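Local coordinates for ochratoxinase (PDB 4C65), which hydrolyses the mycotoxin ochratoxin A to ochratoxin alpha and L-phenylalanine, acting as a zinc-dependent carboxypeptidase that prefers C-terminal aromatic residues, at the interface of chains A and B and the interface of chains A and C. Sequence-based numbering; all coordinates share one arbitrary frame. Chains: chain A/B/C, Ochratoxinase.

Chain A meets two neighbours through separate surfaces: contact 1 with chain B and contact 2 with chain C, their C-alpha centres about 28 Å apart. No chain A residue described here serves in both. Contact 1 draws on the turn between helices 83-87 and 90-106 and on the loop around A:Tyr173, and belongs to a two-fold interface; contact 2 uses the end of helix 225-237, in an interface that is not an exact two-fold. Two different surfaces on one subunit would let the chain extend beyond a dimer, in keeping with the homooctamer. Their centres lie about 19 and 15 Å from A:Lys204 of the active site.

Contact 1: the interface of chains A and B. Residues chain A 85-90, 118, 172-173, 176; chain B 89-90, 121, 172-173, 176.
A proline-tyrosine pair, present twice by two-fold symmetry, forms the apolar centre of this homo-oligomer interface. CD of B:Pro90 lies over the middle of the A:Tyr173 ring, 3.6 Å from its centroid, and A:Pro90 packs in the same way on B:Tyr173. Each tyrosine has CG anti to its carbonyl carbon, and the prolines and tyrosines reach toward each other tip to tip. The CB atoms of A:Pro90 and B:Pro90 meet near the axis at 4.1 Å.

The histidines beside these prolines flank the centre. A:His89 holds CG anti to its backbone N (chi1 -165°). Its ring lies between its own chain's A:Pro90 CD on one face and B:Glu121 CG on the other, the latter 3.6 Å from the ring centroid. The B:Glu121 chain bends at chi2 (73°), bringing its methylene rather than its carboxylate against the ring; OE2 stays 4.7 Å from A:His89 NE2, where it might modestly favour a protonated imidazole. B:His89 turns edge-to-face to A:Tyr173, while B:His89 CE1 lies beside the CD1-CE1 edge of A:Tyr118, 3.6 Å from A:Tyr118 CE1, the side chains crossing near a right angle.

At the polar rim, A:His89 NE2 donates to B:Ala176 O at 2.9 Å, within the carbonyl plane and 153° at the hydrogen; B:His89 repeats the bond to A:Ala176 O, fixing both ring orientations. B:Tyr173 OH donates to A:Leu86 O at 2.7 Å from above that carbonyl's plane, and A:Thr88 O lies 3.0 Å from the same OH as an alternative acceptor.

A:His89 sits in the link between helices 83-87 and 90-106, A:Tyr173 and A:Ala176 in the loop between helix 157-164 and strand 179-181, joining two subunits of the homooctamer.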
loop_
_atom_site.group_PDB
_atom_site.type_symbol
_atom_site.label_atom_id
_atom_site.label_comp_id
_atom_site.label_asym_id
_atom_site.label_seq_id
_atom_site.Cartn_x
_atom_site.Cartn_y
_atom_site.Cartn_z
ATOM N N GLY A 85 -4.262 23.414 7.996
ATOM C CA GLY A 85 -4.157 23.280 6.538
ATOM C C GLY A 85 -4.411 21.849 6.120
ATOM O O GLY A 85 -5.002 21.605 5.079
ATOM N N LEU A 86 -3.934 20.902 6.929
ATOM C CA LEU A 86 -4.094 19.482 6.643
ATOM C C LEU A 86 -5.487 19.013 7.032
ATOM O O LEU A 86 -6.117 18.268 6.295
ATOM C CB LEU A 86 -3.038 18.671 7.380
ATOM C CG LEU A 86 -2.998 17.167 7.149
ATOM C CD1 LEU A 86 -1.578 16.648 7.269
ATOM C CD2 LEU A 86 -3.895 16.399 8.102
ATOM N N ALA A 87 -5.948 19.459 8.194
ATOM C CA ALA A 87 -7.166 18.953 8.763
ATOM C C ALA A 87 -8.432 19.557 8.128
ATOM O O ALA A 87 -9.450 18.887 8.059
ATOM C CB ALA A 87 -7.165 19.192 10.254
ATOM N N THR A 88 -8.359 20.798 7.652
ATOM C CA THR A 88 -9.509 21.474 7.071
ATOM C C THR A 88 -9.850 20.858 5.735
ATOM O O THR A 88 -9.028 20.788 4.825
ATOM C CB THR A 88 -9.279 22.983 6.902
ATOM O OG1 THR A 88 -9.067 23.597 8.174
ATOM C CG2 THR A 88 -10.463 23.644 6.257
ATOM N N HIS A 89 -11.104 20.416 5.626
ATOM C CA HIS A 89 -11.590 19.879 4.392
ATOM C C HIS A 89 -11.585 20.992 3.315
ATOM O O HIS A 89 -12.059 22.083 3.559
ATOM C CB HIS A 89 -12.983 19.316 4.567
ATOM C CG HIS A 89 -13.405 18.447 3.442
ATOM N ND1 HIS A 89 -13.791 18.955 2.226
ATOM C CD2 HIS A 89 -13.483 17.102 3.333
ATOM C CE1 HIS A 89 -14.112 17.961 1.420
ATOM N NE2 HIS A 89 -13.922 16.826 2.064
ATOM N N PRO A 90 -11.073 20.703 2.115
ATOM C CA PRO A 90 -10.956 21.833 1.154
ATOM C C PRO A 90 -12.276 22.453 0.718
ATOM O O PRO A 90 -12.285 23.588 0.261
ATOM C CB PRO A 90 -10.213 21.211 -0.046
ATOM C CG PRO A 90 -9.550 19.978 0.507
ATOM C CD PRO A 90 -10.469 19.468 1.590
ATOM N N TYR A 118 -5.130 27.096 -2.287
ATOM C CA TYR A 118 -6.054 26.573 -3.275
ATOM C C TYR A 118 -6.425 27.608 -4.328
ATOM O O TYR A 118 -7.526 27.572 -4.876
ATOM C CB TYR A 118 -7.311 26.092 -2.540
ATOM C CG TYR A 118 -7.077 24.991 -1.549
ATOM C CD1 TYR A 118 -6.592 23.761 -1.967
ATOM C CD2 TYR A 118 -7.297 25.182 -0.194
ATOM C CE1 TYR A 118 -6.341 22.746 -1.062
ATOM C CE2 TYR A 118 -7.094 24.167 0.715
ATOM C CZ TYR A 118 -6.625 22.944 0.281
ATOM O OH TYR A 118 -6.396 21.919 1.180
ATOM N N GLY A 172 -7.632 10.743 -3.542
ATOM C CA GLY A 172 -7.783 11.797 -2.537
ATOM C C GLY A 172 -7.047 13.072 -2.877
ATOM O O GLY A 172 -6.420 13.698 -2.033
ATOM N N TYR A 173 -7.143 13.480 -4.129
ATOM C CA TYR A 173 -6.606 14.785 -4.564
ATOM C C TYR A 173 -5.122 14.903 -4.213
ATOM O O TYR A 173 -4.664 15.923 -3.719
ATOM C CB TYR A 173 -7.479 15.937 -4.008
ATOM C CG TYR A 173 -8.929 15.729 -4.377
ATOM C CD1 TYR A 173 -9.360 15.905 -5.689
ATOM C CD2 TYR A 173 -9.862 15.305 -3.429
ATOM C CE1 TYR A 173 -10.670 15.674 -6.043
ATOM C CE2 TYR A 173 -11.190 15.080 -3.774
ATOM C CZ TYR A 173 -11.593 15.241 -5.082
ATOM O OH TYR A 173 -12.914 15.018 -5.468
ATOM N N ALA A 176 -2.404 18.026 -4.613
ATOM C CA ALA A 176 -3.166 19.282 -4.688
ATOM C C ALA A 176 -3.576 19.846 -3.342
ATOM O O ALA A 176 -4.756 20.042 -3.058
ATOM C CB ALA A 176 -4.359 19.108 -5.575
ATOM N N HIS B 89 -11.927 19.270 -7.630
ATOM C CA HIS B 89 -11.268 19.497 -6.349
ATOM C C HIS B 89 -12.267 20.131 -5.362
ATOM O O HIS B 89 -12.968 21.057 -5.730
ATOM C CB HIS B 89 -10.058 20.382 -6.529
ATOM C CG HIS B 89 -9.158 20.392 -5.341
ATOM N ND1 HIS B 89 -9.434 21.114 -4.215
ATOM C CD2 HIS B 89 -7.974 19.793 -5.115
ATOM C CE1 HIS B 89 -8.472 20.952 -3.333
ATOM N NE2 HIS B 89 -7.570 20.150 -3.854
ATOM N N PRO B 90 -12.348 19.631 -4.123
ATOM C CA PRO B 90 -13.412 20.158 -3.266
ATOM C C PRO B 90 -13.312 21.643 -2.942
ATOM O O PRO B 90 -14.315 22.250 -2.566
ATOM C CB PRO B 90 -13.302 19.305 -1.992
ATOM C CG PRO B 90 -12.561 18.072 -2.416
ATOM C CD PRO B 90 -11.611 18.530 -3.485
ATOM N N GLU B 121 -19.344 20.051 5.339
ATOM C CA GLU B 121 -18.112 20.830 5.268
ATOM C C GLU B 121 -18.406 22.309 5.018
ATOM O O GLU B 121 -17.745 23.188 5.556
ATOM C CB GLU B 121 -17.194 20.244 4.183
ATOM C CG GLU B 121 -16.567 18.889 4.543
ATOM C CD GLU B 121 -17.529 17.707 4.509
ATOM O OE1 GLU B 121 -18.468 17.680 3.666
ATOM O OE2 GLU B 121 -17.347 16.770 5.348
ATOM N N GLY B 172 -5.697 12.230 2.382
ATOM C CA GLY B 172 -6.511 12.795 1.318
ATOM C C GLY B 172 -8.008 12.816 1.608
ATOM O O GLY B 172 -8.826 12.501 0.749
ATOM N N TYR B 173 -8.369 13.198 2.811
ATOM C CA TYR B 173 -9.765 13.397 3.148
ATOM C C TYR B 173 -10.564 12.144 2.841
ATOM O O TYR B 173 -11.684 12.206 2.357
ATOM C CB TYR B 173 -10.327 14.679 2.487
ATOM C CG TYR B 173 -9.454 15.847 2.819
ATOM C CD1 TYR B 173 -9.426 16.372 4.113
ATOM C CD2 TYR B 173 -8.558 16.373 1.876
ATOM C CE1 TYR B 173 -8.559 17.414 4.434
ATOM C CE2 TYR B 173 -7.697 17.427 2.191
ATOM C CZ TYR B 173 -7.700 17.929 3.472
ATOM O OH TYR B 173 -6.868 18.946 3.816
ATOM N N ALA B 176 -14.663 11.342 3.164
ATOM C CA ALA B 176 -15.384 12.630 3.127
ATOM C C ALA B 176 -15.612 13.162 1.715
ATOM O O ALA B 176 -15.166 14.261 1.361
ATOM C CB ALA B 176 -14.680 13.652 3.978
#

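Contact 2: the interface of chains A and C. Residues chain A 237-240; chain C 145, 220-222.
In this amidohydrolase-superfamily enzyme, the C-terminal end of helix 225-237 and the residues after it meet the loop segment 220-222 of chain C, with C:Gln145 from another loop, in the homooctamer. A:Gln238 carries a direct polar link. From CB its chain leaves with CG anti to the carbonyl carbon and bends at chi2 (-55°), which carries the amide to the C:Phe220-C:Ala221 segment. A:Gln238 CD lies 4.1 Å from C:Phe220 CB. At the tip the two amide atoms part: A:Gln238 OE1 sits 3.5 Å from C:Phe220 CB and bonds water 2, which C:Gln222 NE2 also contacts at a long 3.3 Å. A:Gln238 NE2 donates to C:Ala221 O at 2.9 Å, nearly along the C=O axis but bent at the hydrogen (132°). The same NE2 bonds water 3, shared with A:Arg237 NE and C:Gln145 OE1, so this nitrogen has both a direct and a water-mediated tie to chain C.

C:Phe220 crosses the A:Gln238 side chain obliquely, with ring and amide planes 71° apart, and its CD2 packs 3.7 Å from A:Gln238 CA. Further along the ring, C:Phe220 CZ reaches A:Asn239 CB at 3.6 Å. The A:Gln238 carbonyl, next to ring atom CE2, receives an in-plane bond of 2.7 Å from A:Arg240 NH1 to A:Gln238 O, which probably steadies this backbone turn. Beside it, A:Arg237 O reaches C:Ala221 N through water 1, and the aliphatic A:Arg237 CG packs against C:Ala221 CB.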
loop_
_atom_site.group_PDB
_atom_site.type_symbol
_atom_site.label_atom_id
_atom_site.label_comp_id
_atom_site.label_asym_id
_atom_site.label_seq_id
_atom_site.Cartn_x
_atom_site.Cartn_y
_atom_site.Cartn_z
ATOM N N ARG A 237 11.065 26.544 -17.640
ATOM C CA ARG A 237 10.706 25.841 -18.875
ATOM C C ARG A 237 9.235 26.036 -19.255
ATOM O O ARG A 237 8.895 25.976 -20.416
ATOM C CB ARG A 237 11.070 24.372 -18.770
ATOM C CG ARG A 237 11.157 23.657 -20.101
ATOM C CD ARG A 237 12.154 22.538 -20.042
ATOM N NE ARG A 237 11.819 21.719 -18.908
ATOM C CZ ARG A 237 12.610 21.432 -17.879
ATOM N NH1 ARG A 237 13.884 21.822 -17.793
ATOM N NH2 ARG A 237 12.085 20.703 -16.921
ATOM N N GLN A 238 8.395 26.341 -18.269
ATOM C CA GLN A 238 7.020 26.644 -18.519
ATOM C C GLN A 238 6.731 28.142 -18.314
ATOM O O GLN A 238 5.580 28.546 -18.136
ATOM C CB GLN A 238 6.105 25.785 -17.617
ATOM C CG GLN A 238 6.341 24.283 -17.710
ATOM C CD GLN A 238 6.232 23.779 -19.128
ATOM O OE1 GLN A 238 5.318 24.150 -19.867
ATOM N NE2 GLN A 238 7.125 22.902 -19.500
ATOM N N ASN A 239 7.772 28.965 -18.371
ATOM C CA ASN A 239 7.628 30.410 -18.247
ATOM C C ASN A 239 7.061 30.878 -16.928
ATOM O O ASN A 239 6.269 31.838 -16.878
ATOM C CB ASN A 239 6.828 30.994 -19.421
ATOM C CG ASN A 239 7.728 31.646 -20.458
ATOM O OD1 ASN A 239 8.859 31.230 -20.669
ATOM N ND2 ASN A 239 7.195 32.611 -21.156
ATOM N N ARG A 240 7.463 30.197 -15.851
ATOM C CA ARG A 240 7.173 30.674 -14.509
ATOM C C ARG A 240 8.502 31.153 -13.877
ATOM O O ARG A 240 9.564 30.640 -14.187
ATOM C CB ARG A 240 6.588 29.590 -13.659
ATOM C CG ARG A 240 5.090 29.438 -13.761
ATOM C CD ARG A 240 4.623 28.998 -15.135
ATOM N NE ARG A 240 3.238 28.563 -15.060
ATOM C CZ ARG A 240 2.517 28.103 -16.077
ATOM N NH1 ARG A 240 3.018 28.016 -17.297
ATOM N NH2 ARG A 240 1.282 27.704 -15.839
ATOM N N GLN C 145 6.245 13.891 -18.944
ATOM C CA GLN C 145 6.393 14.385 -17.592
ATOM C C GLN C 145 5.020 14.603 -16.961
ATOM O O GLN C 145 4.018 14.702 -17.669
ATOM C CB GLN C 145 7.151 15.687 -17.597
ATOM C CG GLN C 145 6.516 16.783 -18.441
ATOM C CD GLN C 145 7.005 18.153 -18.050
ATOM O OE1 GLN C 145 8.021 18.634 -18.568
ATOM N NE2 GLN C 145 6.322 18.775 -17.133
ATOM N N PHE C 220 6.133 25.713 -25.219
ATOM C CA PHE C 220 7.096 25.417 -24.165
ATOM C C PHE C 220 7.584 23.965 -24.270
ATOM O O PHE C 220 6.837 23.057 -24.617
ATOM C CB PHE C 220 6.501 25.636 -22.787
ATOM C CG PHE C 220 5.931 27.003 -22.562
ATOM C CD1 PHE C 220 6.374 28.110 -23.285
ATOM C CD2 PHE C 220 4.957 27.198 -21.583
ATOM C CE1 PHE C 220 5.839 29.362 -23.042
ATOM C CE2 PHE C 220 4.427 28.458 -21.338
ATOM C CZ PHE C 220 4.876 29.538 -22.065
ATOM N N ALA C 221 8.867 23.788 -24.022
ATOM C CA ALA C 221 9.501 22.485 -24.065
ATOM C C ALA C 221 9.003 21.655 -22.902
ATOM O O ALA C 221 8.556 22.213 -21.903
ATOM C CB ALA C 221 11.017 22.635 -24.003
ATOM N N GLN C 222 9.080 20.331 -23.041
ATOM C CA GLN C 222 8.713 19.405 -21.969
ATOM C C GLN C 222 9.791 18.339 -21.757
ATOM O O GLN C 222 10.479 17.954 -22.703
ATOM C CB GLN C 222 7.390 18.740 -22.276
ATOM C CG GLN C 222 6.204 19.647 -22.073
ATOM C CD GLN C 222 4.892 18.926 -22.254
ATOM O OE1 GLN C 222 4.839 17.692 -22.398
ATOM N NE2 GLN C 222 3.818 19.684 -22.175
HETATM O O HOH W 1 10.354 25.829 -22.681
HETATM O O HOH W 2 4.091 22.937 -21.937
HETATM O O HOH W 3 8.823 21.155 -18.528
#